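Local structure of uncharacterized protein YqbN (3KLU) at residues Glu99-Glu102 with Thr106-Pro109; Pro93-Lys98 with Lys114-Val119; Phe81-Ala86 with Asp108-Ala113; Thr51-Glu56 with Ala86-Val91. The protein is of unknown function but belongs to the family of XkdN-like phage tail assembly chaperones, so it probably assists the assembly of a phage-like tail. One frame throughout, in Å; residues are numbered along the deposited sequence.

Contact 1: residues Glu99-Glu102 with Thr106-Pro109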
loop_
_atom_site.group_PDB
_atom_site.type_symbol
_atom_site.label_atom_id
_atom_site.label_comp_id
_atom_site.label_asym_id
_atom_site.label_seq_id
_atom_site.Cartn_x
_atom_site.Cartn_y
_atom_site.Cartn_z
ATOM N N GLU A 99 -1.570 -17.068 -2.084
ATOM C CA GLU A 99 -0.306 -17.698 -2.445
ATOM C C GLU A 99 0.822 -17.228 -1.528
ATOM O O GLU A 99 1.679 -18.022 -1.120
ATOM C CB GLU A 99 0.026 -17.395 -3.896
ATOM C CG GLU A 99 0.963 -18.366 -4.540
ATOM C CD GLU A 99 1.267 -17.956 -5.976
ATOM O OE1 GLU A 99 0.546 -17.044 -6.478
ATOM O OE2 GLU A 99 2.206 -18.535 -6.599
ATOM N N LEU A 100 0.823 -15.946 -1.188
ATOM C CA LEU A 100 1.867 -15.434 -0.303
ATOM C C LEU A 100 1.615 -15.837 1.123
ATOM O O LEU A 100 2.551 -16.094 1.861
ATOM C CB LEU A 100 1.978 -13.906 -0.394
ATOM C CG LEU A 100 2.680 -13.501 -1.687
ATOM C CD1 LEU A 100 2.660 -11.958 -1.852
ATOM C CD2 LEU A 100 4.137 -14.051 -1.700
ATOM N N ARG A 101 0.356 -15.896 1.534
ATOM C CA ARG A 101 0.077 -16.283 2.923
ATOM C C ARG A 101 0.522 -17.735 3.147
ATOM O O ARG A 101 1.101 -18.069 4.199
ATOM C CB ARG A 101 -1.411 -16.102 3.235
ATOM C CG ARG A 101 -1.774 -14.677 3.596
ATOM C CD ARG A 101 -3.246 -14.506 4.000
ATOM N NE ARG A 101 -4.096 -14.393 2.829
ATOM C CZ ARG A 101 -5.064 -15.249 2.526
ATOM N NH1 ARG A 101 -5.306 -16.284 3.311
ATOM N NH2 ARG A 101 -5.792 -15.063 1.438
ATOM N N GLU A 102 0.265 -18.573 2.146
ATOM C CA GLU A 102 0.658 -19.978 2.185
ATOM C C GLU A 102 2.174 -20.088 2.230
ATOM O O GLU A 102 2.735 -20.571 3.210
ATOM C CB GLU A 102 0.188 -20.731 0.934
ATOM C CG GLU A 102 -1.309 -20.894 0.799
ATOM C CD GLU A 102 -1.830 -22.183 1.405
ATOM O OE1 GLU A 102 -1.691 -23.246 0.756
ATOM O OE2 GLU A 102 -2.373 -22.126 2.529
ATOM N N THR A 106 1.933 -17.565 7.046
ATOM C CA THR A 106 1.301 -16.656 8.000
ATOM C C THR A 106 0.081 -16.021 7.334
ATOM O O THR A 106 0.098 -15.683 6.147
ATOM C CB THR A 106 2.268 -15.585 8.541
ATOM O OG1 THR A 106 1.538 -14.669 9.366
ATOM C CG2 THR A 106 2.973 -14.846 7.403
ATOM N N GLU A 107 -1.008 -15.929 8.088
ATOM C CA GLU A 107 -2.235 -15.358 7.560
ATOM C C GLU A 107 -2.264 -13.848 7.771
ATOM O O GLU A 107 -3.185 -13.161 7.311
ATOM C CB GLU A 107 -3.435 -16.021 8.221
ATOM C CG GLU A 107 -3.590 -17.454 7.845
ATOM C CD GLU A 107 -3.858 -17.642 6.375
ATOM O OE1 GLU A 107 -4.802 -17.024 5.854
ATOM O OE2 GLU A 107 -3.119 -18.410 5.732
ATOM N N ASP A 108 -1.244 -13.337 8.449
ATOM C CA ASP A 108 -1.146 -11.905 8.708
ATOM C C ASP A 108 -0.421 -11.221 7.551
ATOM O O ASP A 108 0.806 -11.357 7.408
ATOM C CB ASP A 108 -0.389 -11.652 9.995
ATOM C CG ASP A 108 -0.474 -10.207 10.438
ATOM O OD1 ASP A 108 -1.165 -9.416 9.753
ATOM O OD2 ASP A 108 0.158 -9.866 11.468
ATOM N N PRO A 109 -1.177 -10.480 6.712
ATOM C CA PRO A 109 -0.636 -9.771 5.554
ATOM C C PRO A 109 0.517 -8.840 5.921
ATOM O O PRO A 109 1.424 -8.628 5.114
ATOM C CB PRO A 109 -1.850 -9.027 4.987
ATOM C CG PRO A 109 -3.023 -9.825 5.499
ATOM C CD PRO A 109 -2.608 -10.166 6.895
HETATM O O HOH W 1 -0.747 -19.282 6.200
#
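Arg-101 and Glu-107 join by a salt bridge between side chains, beside a backbone hydrogen bond from Thr-106 to Arg-101. In the ionic part, NH1 of Arg-101 donates to OE1 of Glu-107 at 2.7 Å. The carboxylate oxygen lies at the guanidinium edge, close to its plane, and is met on its syn side, yet the two planes stand 85° apart. The bridge therefore rests on one N-H...O bond, not a pair. Glu-107 starts away from the helix, and its bend at chi2 (-63°) folds the carboxylate back toward Arg-101. NE of Arg-101 is held by the backbone O of Lys-96, which helps fix the guanidinium.

Among the backbone bonds, N of Thr-106 donates to O of Arg-101 over 3.0 Å, at an N-H...O angle of 158°. Water 1 donates to the same carbonyl O of Arg-101 and, at 2.6 Å, to OE2 of Glu-107, linking the main-chain and side-chain parts. Within the loop, OG1 of Thr-106 accepts from N of Asp-108 at 3.2 Å, an ST turn. The aliphatic part of Arg-101 rests on the loop backbone, with its CG 3.3 Å from O of Thr-106.

The contact lies at the surface, where helix 98-103 gives way to the loop leading into helix 109-116. Asp-108 is the N-cap residue of that second helix, and Leu-100 and Arg-101 also touch its Val-112.

Contact 2: residues Pro93-Lys98 with Lys114-Val119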
loop_
_atom_site.group_PDB
_atom_site.type_symbol
_atom_site.label_atom_id
_atom_site.label_comp_id
_atom_site.label_asym_id
_atom_site.label_seq_id
_atom_site.Cartn_x
_atom_site.Cartn_y
_atom_site.Cartn_z
ATOM N N PRO A 93 3.263 -6.416 -5.059
ATOM C CA PRO A 93 2.513 -7.624 -4.707
ATOM C C PRO A 93 1.472 -7.339 -3.629
ATOM O O PRO A 93 1.700 -6.505 -2.777
ATOM C CB PRO A 93 3.624 -8.548 -4.207
ATOM C CG PRO A 93 4.441 -7.593 -3.358
ATOM C CD PRO A 93 4.471 -6.285 -4.204
ATOM N N THR A 94 0.317 -8.001 -3.663
ATOM C CA THR A 94 -0.638 -7.766 -2.599
ATOM C C THR A 94 -0.390 -8.863 -1.580
ATOM O O THR A 94 -0.577 -10.050 -1.854
ATOM C CB THR A 94 -2.111 -7.809 -3.063
ATOM O OG1 THR A 94 -2.989 -7.895 -1.919
ATOM C CG2 THR A 94 -2.329 -8.953 -3.947
ATOM N N PHE A 95 0.030 -8.443 -0.392
ATOM C CA PHE A 95 0.369 -9.367 0.693
ATOM C C PHE A 95 -0.758 -10.178 1.293
ATOM O O PHE A 95 -0.536 -11.047 2.156
ATOM C CB PHE A 95 1.135 -8.606 1.772
ATOM C CG PHE A 95 2.423 -8.056 1.271
ATOM C CD1 PHE A 95 3.322 -8.895 0.607
ATOM C CD2 PHE A 95 2.757 -6.726 1.470
ATOM C CE1 PHE A 95 4.560 -8.425 0.142
ATOM C CE2 PHE A 95 4.000 -6.213 1.013
ATOM C CZ PHE A 95 4.901 -7.067 0.350
ATOM N N LYS A 96 -1.963 -9.909 0.806
ATOM C CA LYS A 96 -3.131 -10.634 1.257
ATOM C C LYS A 96 -3.319 -11.862 0.383
ATOM O O LYS A 96 -4.096 -12.735 0.720
ATOM C CB LYS A 96 -4.372 -9.758 1.134
ATOM C CG LYS A 96 -4.355 -8.582 2.038
ATOM C CD LYS A 96 -5.695 -7.961 2.042
ATOM C CE LYS A 96 -5.693 -6.741 2.937
ATOM N NZ LYS A 96 -7.076 -6.235 3.095
ATOM N N ALA A 97 -2.605 -11.924 -0.730
ATOM C CA ALA A 97 -2.743 -13.051 -1.652
ATOM C C ALA A 97 -2.550 -14.354 -0.932
ATOM O O ALA A 97 -1.592 -14.523 -0.164
ATOM C CB ALA A 97 -1.735 -12.951 -2.784
ATOM N N LYS A 98 -3.468 -15.276 -1.186
ATOM C CA LYS A 98 -3.406 -16.597 -0.590
ATOM C C LYS A 98 -2.067 -17.242 -0.871
ATOM O O LYS A 98 -1.494 -17.891 -0.005
ATOM C CB LYS A 98 -4.489 -17.510 -1.163
ATOM C CG LYS A 98 -4.486 -18.887 -0.524
ATOM C CD LYS A 98 -4.507 -18.742 0.988
ATOM C CE LYS A 98 -4.861 -20.035 1.715
ATOM N NZ LYS A 98 -4.716 -19.872 3.205
ATOM N N LYS A 114 6.606 -8.315 6.142
ATOM C CA LYS A 114 7.899 -8.327 6.837
ATOM C C LYS A 114 8.786 -9.483 6.399
ATOM O O LYS A 114 9.995 -9.355 6.354
ATOM C CB LYS A 114 7.704 -8.359 8.346
ATOM C CG LYS A 114 7.185 -7.041 8.902
ATOM C CD LYS A 114 6.768 -7.248 10.361
ATOM C CE LYS A 114 6.170 -6.000 10.951
ATOM N NZ LYS A 114 7.075 -4.858 10.691
ATOM N N ARG A 115 8.182 -10.613 6.069
ATOM C CA ARG A 115 8.986 -11.719 5.581
ATOM C C ARG A 115 9.413 -11.491 4.127
ATOM O O ARG A 115 10.510 -11.876 3.749
ATOM C CB ARG A 115 8.213 -13.028 5.772
ATOM C CG ARG A 115 7.882 -13.214 7.254
ATOM C CD ARG A 115 7.156 -14.497 7.577
ATOM N NE ARG A 115 6.899 -14.552 9.019
ATOM C CZ ARG A 115 6.226 -15.533 9.637
ATOM N NH1 ARG A 115 5.726 -16.546 8.946
ATOM N NH2 ARG A 115 6.078 -15.518 10.959
ATOM N N VAL A 116 8.591 -10.827 3.309
ATOM C CA VAL A 116 8.990 -10.569 1.915
ATOM C C VAL A 116 10.050 -9.457 1.858
ATOM O O VAL A 116 11.074 -9.612 1.217
ATOM C CB VAL A 116 7.805 -10.105 1.006
ATOM C CG1 VAL A 116 8.348 -9.729 -0.401
ATOM C CG2 VAL A 116 6.728 -11.211 0.880
ATOM N N LEU A 117 9.786 -8.324 2.506
ATOM C CA LEU A 117 10.750 -7.211 2.521
ATOM C C LEU A 117 11.661 -7.474 3.748
ATOM O O LEU A 117 11.673 -6.710 4.723
ATOM C CB LEU A 117 9.979 -5.883 2.670
ATOM C CG LEU A 117 9.001 -5.619 1.501
ATOM C CD1 LEU A 117 7.964 -4.577 1.873
ATOM C CD2 LEU A 117 9.763 -5.165 0.294
ATOM N N SER A 118 12.408 -8.571 3.692
ATOM C CA SER A 118 13.245 -8.968 4.832
ATOM C C SER A 118 14.506 -8.162 5.144
ATOM O O SER A 118 15.230 -8.478 6.082
ATOM C CB SER A 118 13.587 -10.447 4.714
ATOM O OG SER A 118 14.119 -10.725 3.438
ATOM N N VAL A 119 14.779 -7.132 4.348
ATOM C CA VAL A 119 15.895 -6.250 4.602
ATOM C C VAL A 119 15.266 -4.994 5.209
ATOM O O VAL A 119 14.403 -4.359 4.588
ATOM C CB VAL A 119 16.630 -5.938 3.331
ATOM C CG1 VAL A 119 17.645 -4.843 3.575
ATOM C CG2 VAL A 119 17.333 -7.214 2.855
#
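The ring of Phe-95 meets Val-116 and Leu-117 at a slant, neither squarely over a face nor in the ring plane. On one face the ring carries O of Pro-93, 4.2 Å above the plane and over its centre, a carbonyl from its own loop. Across the contact, CE1 of Phe-95 lies 3.6 Å from CG2 of Val-116, and CZ of Phe-95 is 4.2 Å from CD1 of Leu-117. Trp-126 of helix 120-133 adds an edge-to-face ring contact.

Val-116 reaches the ring with CG2, the methyl beside its backbone N, while its CG1 stays 4.0 Å from the same CE1 of Phe-95. Leu-117 points its first bond to one side, and the end of the chain then turns back to the ring. No hydrogen bond crosses between the segments, so the join is wholly apolar.

Phe-95 occupies the second position of a type I beta turn, closed by N of Ala-97 donating to O of Thr-94 at 3.0 Å. Leu-117 leaves helix 109-116 as the centre of an inverse gamma turn. With Phe-44 touching both Phe-95 and Leu-117, this is a buried aromatic-aliphatic cluster in the hydrophobic core, where the 93-98 loop, the end of helix 109-116, strand 44-46 of the antiparallel sheet and helix 120-133 meet.

Contact 3: residues Phe81-Ala86 with Asp108-Ala113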
loop_
_atom_site.group_PDB
_atom_site.type_symbol
_atom_site.label_atom_id
_atom_site.label_comp_id
_atom_site.label_asym_id
_atom_site.label_seq_id
_atom_site.Cartn_x
_atom_site.Cartn_y
_atom_site.Cartn_z
ATOM N N PHE A 81 -1.504 0.235 12.110
ATOM C CA PHE A 81 -2.363 1.080 11.288
ATOM C C PHE A 81 -1.675 1.404 9.969
ATOM O O PHE A 81 -2.227 1.169 8.895
ATOM C CB PHE A 81 -2.652 2.362 12.069
ATOM C CG PHE A 81 -3.323 3.437 11.277
ATOM C CD1 PHE A 81 -4.479 3.178 10.568
ATOM C CD2 PHE A 81 -2.821 4.737 11.301
ATOM C CE1 PHE A 81 -5.142 4.196 9.891
ATOM C CE2 PHE A 81 -3.470 5.772 10.628
ATOM C CZ PHE A 81 -4.643 5.501 9.916
ATOM N N TYR A 82 -0.457 1.914 10.047
ATOM C CA TYR A 82 0.270 2.268 8.844
ATOM C C TYR A 82 0.609 1.070 7.972
ATOM O O TYR A 82 0.551 1.131 6.744
ATOM C CB TYR A 82 1.534 3.039 9.223
ATOM C CG TYR A 82 1.200 4.353 9.860
ATOM C CD1 TYR A 82 0.156 5.114 9.362
ATOM C CD2 TYR A 82 1.916 4.844 10.958
ATOM C CE1 TYR A 82 -0.185 6.338 9.923
ATOM C CE2 TYR A 82 1.583 6.084 11.537
ATOM C CZ TYR A 82 0.521 6.823 11.000
ATOM O OH TYR A 82 0.140 8.051 11.505
ATOM N N ALA A 83 0.944 -0.032 8.625
ATOM C CA ALA A 83 1.308 -1.233 7.906
ATOM C C ALA A 83 0.096 -1.693 7.105
ATOM O O ALA A 83 0.217 -2.049 5.922
ATOM C CB ALA A 83 1.772 -2.331 8.892
ATOM N N ARG A 84 -1.069 -1.694 7.744
ATOM C CA ARG A 84 -2.269 -2.122 7.057
ATOM C C ARG A 84 -2.504 -1.189 5.868
ATOM O O ARG A 84 -2.889 -1.636 4.805
ATOM C CB ARG A 84 -3.482 -2.075 7.988
ATOM C CG ARG A 84 -3.276 -2.606 9.386
ATOM C CD ARG A 84 -3.623 -4.067 9.540
ATOM N NE ARG A 84 -4.861 -4.442 8.855
ATOM C CZ ARG A 84 -6.088 -4.121 9.246
ATOM N NH1 ARG A 84 -6.286 -3.394 10.341
ATOM N NH2 ARG A 84 -7.131 -4.552 8.540
ATOM N N ILE A 85 -2.261 0.110 6.032
ATOM C CA ILE A 85 -2.466 1.050 4.921
ATOM C C ILE A 85 -1.573 0.665 3.726
ATOM O O ILE A 85 -2.031 0.637 2.539
ATOM C CB ILE A 85 -2.117 2.512 5.331
ATOM C CG1 ILE A 85 -3.062 3.010 6.428
ATOM C CG2 ILE A 85 -2.195 3.411 4.110
ATOM C CD1 ILE A 85 -2.771 4.449 6.926
ATOM N N ALA A 86 -0.302 0.383 4.045
ATOM C CA ALA A 86 0.693 -0.002 3.048
ATOM C C ALA A 86 0.274 -1.280 2.322
ATOM O O ALA A 86 0.326 -1.347 1.079
ATOM C CB ALA A 86 2.083 -0.201 3.724
ATOM N N ASP A 108 -1.244 -13.337 8.449
ATOM C CA ASP A 108 -1.146 -11.905 8.708
ATOM C C ASP A 108 -0.421 -11.221 7.551
ATOM O O ASP A 108 0.806 -11.357 7.408
ATOM C CB ASP A 108 -0.389 -11.652 9.995
ATOM C CG ASP A 108 -0.474 -10.207 10.438
ATOM O OD1 ASP A 108 -1.165 -9.416 9.753
ATOM O OD2 ASP A 108 0.158 -9.866 11.468
ATOM N N PRO A 109 -1.177 -10.480 6.712
ATOM C CA PRO A 109 -0.636 -9.771 5.554
ATOM C C PRO A 109 0.517 -8.840 5.921
ATOM O O PRO A 109 1.424 -8.628 5.114
ATOM C CB PRO A 109 -1.850 -9.027 4.987
ATOM C CG PRO A 109 -3.023 -9.825 5.499
ATOM C CD PRO A 109 -2.608 -10.166 6.895
ATOM N N VAL A 110 0.502 -8.296 7.127
ATOM C CA VAL A 110 1.582 -7.416 7.558
ATOM C C VAL A 110 2.841 -8.247 7.838
ATOM O O VAL A 110 3.971 -7.792 7.628
ATOM C CB VAL A 110 1.190 -6.639 8.835
ATOM C CG1 VAL A 110 2.426 -5.929 9.431
ATOM C CG2 VAL A 110 0.076 -5.615 8.494
ATOM N N GLU A 111 2.649 -9.473 8.291
ATOM C CA GLU A 111 3.788 -10.365 8.579
ATOM C C GLU A 111 4.307 -10.856 7.211
ATOM O O GLU A 111 5.513 -10.976 6.993
ATOM C CB GLU A 111 3.310 -11.543 9.460
ATOM C CG GLU A 111 4.372 -12.457 10.034
ATOM C CD GLU A 111 5.525 -11.726 10.681
ATOM O OE1 GLU A 111 5.325 -10.697 11.377
ATOM O OE2 GLU A 111 6.661 -12.215 10.494
ATOM N N VAL A 112 3.386 -11.106 6.283
ATOM C CA VAL A 112 3.800 -11.508 4.959
ATOM C C VAL A 112 4.738 -10.407 4.461
ATOM O O VAL A 112 5.810 -10.685 3.941
ATOM C CB VAL A 112 2.612 -11.598 3.934
ATOM C CG1 VAL A 112 3.184 -12.082 2.565
ATOM C CG2 VAL A 112 1.525 -12.534 4.408
ATOM N N ALA A 113 4.334 -9.154 4.618
ATOM C CA ALA A 113 5.189 -8.058 4.164
ATOM C C ALA A 113 6.567 -8.085 4.836
ATOM O O ALA A 113 7.593 -7.925 4.163
ATOM C CB ALA A 113 4.500 -6.669 4.416
#
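Ala-83 and Val-110 make a small buried helix-to-helix packing contact, joining helix 78-89 to the first turn of helix 109-116. The backbones come closest at this pair, with the CA atoms of Ala-83 and Val-110 only 6.2 Å apart, a separation that the short alanine side chain permits. CB of Ala-83 points at the other helix and meets both branches of Val-110, with CG1 and CG2 of Val-110 each 3.7 Å from it. The methyl of Ala-83 thus sits against the fork of the valine. With chi1 at 169°, CG1 of Val-110 stands opposite its backbone N and CG2 opposite its carbonyl carbon, which turns both methyls to the alanine.

Arg-84 adds a looser touch from the next position. Its chain bends at chi2 and chi3 and crosses Val-110 at about a right angle, bringing CD of Arg-84 to 4.1 Å from CG2 of Val-110. Its charged end serves another partner, the carboxylate of Glu-60, in a salt bridge.

The start of helix 109-116 is capped by Asp-108, whose OD1 accepts from N of Val-110 at 3.3 Å, a weak bond; OD1 also forms a salt bridge with Arg-80 of helix 78-89. Helix 120-133 adjoins the contact, through Tyr-123 on Ala-83 and Trp-126 on Ala-113, while helix 51-60 packs against Phe-81 and Arg-84 with Leu-57.

Contact 4: residues Thr51-Glu56 with Ala86-Val91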
loop_
_atom_site.group_PDB
_atom_site.type_symbol
_atom_site.label_atom_id
_atom_site.label_comp_id
_atom_site.label_asym_id
_atom_site.label_seq_id
_atom_site.Cartn_x
_atom_site.Cartn_y
_atom_site.Cartn_z
ATOM N N THR A 51 -10.091 7.765 1.379
ATOM C CA THR A 51 -10.089 8.429 2.660
ATOM C C THR A 51 -11.033 7.661 3.588
ATOM O O THR A 51 -10.707 7.423 4.742
ATOM C CB THR A 51 -10.527 9.893 2.463
ATOM O OG1 THR A 51 -9.573 10.552 1.600
ATOM C CG2 THR A 51 -10.661 10.598 3.817
ATOM N N ASP A 52 -12.186 7.243 3.069
ATOM C CA ASP A 52 -13.144 6.465 3.856
ATOM C C ASP A 52 -12.430 5.223 4.412
ATOM O O ASP A 52 -12.582 4.859 5.577
ATOM C CB ASP A 52 -14.338 5.983 2.983
ATOM C CG ASP A 52 -15.408 7.079 2.734
ATOM O OD1 ASP A 52 -15.253 8.190 3.271
ATOM O OD2 ASP A 52 -16.411 6.837 2.001
ATOM N N ARG A 53 -11.644 4.578 3.563
ATOM C CA ARG A 53 -10.967 3.351 3.969
ATOM C C ARG A 53 -9.890 3.550 5.011
ATOM O O ARG A 53 -9.670 2.690 5.868
ATOM C CB ARG A 53 -10.370 2.651 2.748
ATOM C CG ARG A 53 -9.719 1.338 3.093
ATOM C CD ARG A 53 -10.659 0.419 3.933
ATOM N NE ARG A 53 -9.980 -0.840 4.243
ATOM C CZ ARG A 53 -10.389 -1.753 5.126
ATOM N NH1 ARG A 53 -11.503 -1.589 5.840
ATOM N NH2 ARG A 53 -9.670 -2.858 5.285
ATOM N N ILE A 54 -9.205 4.688 4.933
ATOM C CA ILE A 54 -8.153 4.993 5.883
ATOM C C ILE A 54 -8.845 5.210 7.232
ATOM O O ILE A 54 -8.270 4.987 8.314
ATOM C CB ILE A 54 -7.381 6.244 5.417
ATOM C CG1 ILE A 54 -6.596 5.906 4.127
ATOM C CG2 ILE A 54 -6.446 6.705 6.480
ATOM C CD1 ILE A 54 -6.174 7.102 3.259
ATOM N N ASP A 55 -10.104 5.632 7.164
ATOM C CA ASP A 55 -10.861 5.853 8.378
ATOM C C ASP A 55 -11.207 4.542 9.041
ATOM O O ASP A 55 -10.971 4.381 10.225
ATOM C CB ASP A 55 -12.130 6.639 8.091
ATOM C CG ASP A 55 -11.865 8.121 7.923
ATOM O OD1 ASP A 55 -10.947 8.636 8.601
ATOM O OD2 ASP A 55 -12.581 8.770 7.131
ATOM N N GLU A 56 -11.767 3.595 8.301
ATOM C CA GLU A 56 -12.079 2.333 8.943
ATOM C C GLU A 56 -10.805 1.692 9.487
ATOM O O GLU A 56 -10.848 0.970 10.476
ATOM C CB GLU A 56 -12.707 1.338 7.993
ATOM C CG GLU A 56 -13.435 1.897 6.831
ATOM C CD GLU A 56 -13.892 0.767 5.952
ATOM O OE1 GLU A 56 -14.001 0.937 4.717
ATOM O OE2 GLU A 56 -14.149 -0.313 6.514
ATOM N N ALA A 86 -0.302 0.383 4.045
ATOM C CA ALA A 86 0.693 -0.002 3.048
ATOM C C ALA A 86 0.274 -1.280 2.322
ATOM O O ALA A 86 0.326 -1.347 1.079
ATOM C CB ALA A 86 2.083 -0.201 3.724
ATOM N N VAL A 87 -0.134 -2.294 3.090
ATOM C CA VAL A 87 -0.578 -3.537 2.479
ATOM C C VAL A 87 -1.663 -3.239 1.432
ATOM O O VAL A 87 -1.565 -3.683 0.308
ATOM C CB VAL A 87 -1.121 -4.521 3.564
ATOM C CG1 VAL A 87 -1.985 -5.658 2.910
ATOM C CG2 VAL A 87 0.065 -5.174 4.289
ATOM N N GLU A 88 -2.671 -2.448 1.801
ATOM C CA GLU A 88 -3.777 -2.134 0.884
ATOM C C GLU A 88 -3.432 -1.107 -0.242
ATOM O O GLU A 88 -4.010 -1.109 -1.338
ATOM C CB GLU A 88 -4.982 -1.712 1.721
ATOM C CG GLU A 88 -5.534 -2.901 2.505
ATOM C CD GLU A 88 -6.711 -2.539 3.420
ATOM O OE1 GLU A 88 -7.414 -1.532 3.158
ATOM O OE2 GLU A 88 -6.950 -3.275 4.403
ATOM N N THR A 89 -2.449 -0.264 0.012
ATOM C CA THR A 89 -2.010 0.668 -1.016
ATOM C C THR A 89 -1.124 -0.079 -2.030
ATOM O O THR A 89 -0.857 0.410 -3.122
ATOM C CB THR A 89 -1.194 1.759 -0.356
ATOM O OG1 THR A 89 -2.045 2.431 0.570
ATOM C CG2 THR A 89 -0.592 2.719 -1.364
ATOM N N THR A 90 -0.664 -1.272 -1.666
ATOM C CA THR A 90 0.214 -2.004 -2.567
ATOM C C THR A 90 -0.521 -3.000 -3.416
ATOM O O THR A 90 -0.918 -4.056 -2.928
ATOM C CB THR A 90 1.327 -2.704 -1.778
ATOM O OG1 THR A 90 2.082 -1.715 -1.071
ATOM C CG2 THR A 90 2.263 -3.454 -2.702
ATOM N N VAL A 91 -0.645 -2.669 -4.701
ATOM C CA VAL A 91 -1.364 -3.486 -5.674
ATOM C C VAL A 91 -0.650 -4.778 -6.063
ATOM O O VAL A 91 -1.278 -5.821 -6.244
ATOM C CB VAL A 91 -1.598 -2.690 -6.994
ATOM C CG1 VAL A 91 -2.652 -3.367 -7.808
ATOM C CG2 VAL A 91 -1.973 -1.252 -6.693
#
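Arg-53 starts with CG opposite its backbone N (chi1 -177°) and then bends at chi2 (51°), which swings its guanidinium toward Glu-88, whose chain runs extended beyond CG. The two ends meet in a bidentate, side-on salt bridge between helix 51-60 and helix 78-89, part of a network with Glu-56. NE of Arg-53 donates to OE1 of Glu-88 at 2.9 Å, nearly straight, and meets the syn lone pair of that oxygen. NH2 of Arg-53 donates to OE2 of Glu-88, also at 2.9 Å. Guanidinium and carboxylate are nearly coplanar, 12° apart, so the two bonds together restrain rotation of both groups.

The remaining nitrogen turns to its own helix, one turn on: NH1 of Arg-53 bonds OE2 of Glu-56 at 3.0 Å, weakly. Glu-88 has a second cation in Lys-96, which forms a salt bridge with OE2, so that carboxylate lies between two positive groups and is probably kept ionised.

This is a surface bridge, with the CA atoms of Arg-53 and Glu-88 9.6 Å apart. Just beyond Glu-88 the helix passes into strand 90-92, and there OG1 of Thr-90 donates to O of Ala-86 at 2.8 Å, from above the carbonyl plane.

Contacts 2 and 3 are buried and apolar, whereas contacts 1 and 4 lie at the surface and are polar, each with a salt bridge, to which contact 1 adds a backbone bond and a water. Helix 109-116 takes part in both buried contacts: its first turn packs on helix 78-89 in contact 3, its last on the 93-98 loop in contact 2, and Phe-95 also touches Ala-113 between them. Helix 78-89 serves contacts 3 and 4. The ionic contacts differ in grip, one nitrogen and nearly perpendicular planes against two nitrogens and nearly coplanar groups. Lys-96 of contact 2 connects both: its NZ pairs with Glu-88, and its backbone O accepts from NE of Arg-101.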